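Local coordinates for protein F420-H2 Dependent Reductase A (Mycobacterium smegmatis str. MC2 155, PDB 3H96) that probably binds coenzyme F420 and uses its reduced form to reduce substrates, in a family of mycobacterial reductases that degrade aflatoxin, at residues 100-105 / 136-141. Residues are numbered along the deposited sequence; the frame is centred on the assembly and turned at random.
Sequences VTEVTG and PVLALT
Strands 100-103 and 137-141 run antiparallel as neighbours in the sheet of this FMN-binding-like fold, V100 facing L140, T101 facing A139 and E102 facing L138. T101 and A139 form the hydrogen-bonded pair: A139 N reaches T101 O at 2.9 Å, nearly along the C=O axis. T101 N returns a longer bond of 3.2 Å to A139 O. Farther along, V103 N donates to V137 O in the carbonyl plane. On the face of V100, E102, L138 and L140, packing is tight where the buried L138 and L140 meet V100 and the aliphatic chain of E102. L138, its CG anti to the carbonyl carbon (chi1 -58°), crosses the V100 and E102 side chains obliquely: CD1 meets V100 CG1, while CD2 lies 3.9 Å from both CA and CG of E102. V100 CG2 runs alongside L140 CD2 at 4.0 Å. E102, CG anti to its backbone N and the chain extended, lays its carboxylate beside P136, OE2 lying 3.5 Å from P136 CB; OE1 is bonded to Y78 OH. On the other face V103 CG2 touches V137 CG1, side by side, and A139 CB, a cluster packed against helix 105-118 and strand 61-65. Only the T101 end is loose: exposed T101 brings OG1 within 3.5 Å of A139 CB. Here a water links T101 OG1 and T141 OG1 and donates to A139 O at 2.6 Å, so that carbonyl accepts from both backbone and solvent. Where the strands part, a second water accepts from V137 N and lies within bonding distance of E102 OE2 and V103 O. Helices 105-118 and 121-128 fall in the connection between the strands; I111 of the first touches V103 and V137, W77 and Y78 of helix 76-84 pack on L138, and strand 61-65 pairs with the far edge of 137-142.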
# COMPACT_ATOMS: atom_id res chain seq x y z
N VAL A 100 0.08 -10.31 -6.50
CA VAL A 100 1.12 -9.40 -6.02
C VAL A 100 2.45 -9.57 -6.80
O VAL A 100 2.91 -10.69 -6.97
CB VAL A 100 1.47 -9.71 -4.51
CG1 VAL A 100 2.57 -8.76 -4.01
CG2 VAL A 100 0.20 -9.64 -3.58
N THR A 101 3.08 -8.48 -7.24
CA THR A 101 4.43 -8.54 -7.82
C THR A 101 5.18 -7.33 -7.24
O THR A 101 4.55 -6.36 -6.86
CB THR A 101 4.40 -8.45 -9.39
OG1 THR A 101 3.52 -7.42 -9.74
CG2 THR A 101 3.79 -9.76 -10.04
N GLU A 102 6.50 -7.40 -7.11
CA GLU A 102 7.27 -6.31 -6.57
C GLU A 102 7.84 -5.52 -7.73
O GLU A 102 8.38 -6.12 -8.65
CB GLU A 102 8.38 -6.87 -5.67
CG GLU A 102 9.03 -5.70 -4.97
CD GLU A 102 9.81 -6.00 -3.69
OE1 GLU A 102 9.74 -7.12 -3.12
OE2 GLU A 102 10.49 -5.03 -3.26
N VAL A 103 7.76 -4.19 -7.69
CA VAL A 103 8.34 -3.40 -8.76
C VAL A 103 9.77 -3.01 -8.34
O VAL A 103 9.95 -2.53 -7.19
CB VAL A 103 7.58 -2.06 -9.02
CG1 VAL A 103 8.12 -1.40 -10.25
CG2 VAL A 103 6.10 -2.29 -9.17
N THR A 104 10.75 -3.17 -9.24
CA THR A 104 12.16 -2.88 -8.92
C THR A 104 12.85 -1.98 -9.97
O THR A 104 12.27 -1.66 -11.03
CB THR A 104 13.06 -4.17 -8.66
OG1 THR A 104 13.11 -4.98 -9.83
CG2 THR A 104 12.61 -4.97 -7.44
N GLY A 105 14.06 -1.55 -9.66
CA GLY A 105 14.85 -0.80 -10.66
C GLY A 105 14.27 0.58 -10.95
O GLY A 105 13.60 1.18 -10.09
N PRO A 136 9.97 -0.58 -0.50
CA PRO A 136 9.43 -1.41 -1.57
C PRO A 136 8.16 -0.84 -2.20
O PRO A 136 7.31 -0.20 -1.52
CB PRO A 136 9.14 -2.76 -0.90
CG PRO A 136 10.10 -2.79 0.36
CD PRO A 136 10.22 -1.33 0.76
N VAL A 137 8.05 -1.03 -3.51
CA VAL A 137 6.75 -0.77 -4.15
C VAL A 137 6.16 -2.09 -4.65
O VAL A 137 6.85 -2.84 -5.35
CB VAL A 137 6.94 0.25 -5.31
CG1 VAL A 137 5.65 0.49 -6.16
CG2 VAL A 137 7.39 1.56 -4.73
N LEU A 138 4.90 -2.38 -4.32
CA LEU A 138 4.25 -3.56 -4.84
C LEU A 138 3.10 -3.16 -5.80
O LEU A 138 2.41 -2.17 -5.56
CB LEU A 138 3.63 -4.36 -3.67
CG LEU A 138 4.55 -4.85 -2.56
CD1 LEU A 138 3.70 -5.68 -1.60
CD2 LEU A 138 5.62 -5.77 -3.11
N ALA A 139 2.92 -3.97 -6.84
CA ALA A 139 1.82 -3.88 -7.76
C ALA A 139 0.73 -4.91 -7.37
O ALA A 139 0.98 -6.12 -7.31
CB ALA A 139 2.33 -4.14 -9.18
N LEU A 140 -0.48 -4.41 -7.10
CA LEU A 140 -1.62 -5.23 -6.82
C LEU A 140 -2.54 -5.27 -8.05
O LEU A 140 -3.19 -4.28 -8.41
CB LEU A 140 -2.30 -4.69 -5.56
CG LEU A 140 -1.33 -4.43 -4.40
CD1 LEU A 140 -2.13 -3.90 -3.16
CD2 LEU A 140 -0.54 -5.78 -4.02
N THR A 141 -2.60 -6.43 -8.71
CA THR A 141 -3.28 -6.52 -9.98
C THR A 141 -4.57 -7.33 -9.85
O THR A 141 -4.52 -8.50 -9.44
CB THR A 141 -2.43 -7.20 -11.03
OG1 THR A 141 -1.19 -6.50 -11.15
CG2 THR A 141 -3.18 -7.18 -12.36
O HOH W 1 0.70 -7.71 -9.41
O HOH W 2 10.24 -2.67 -4.71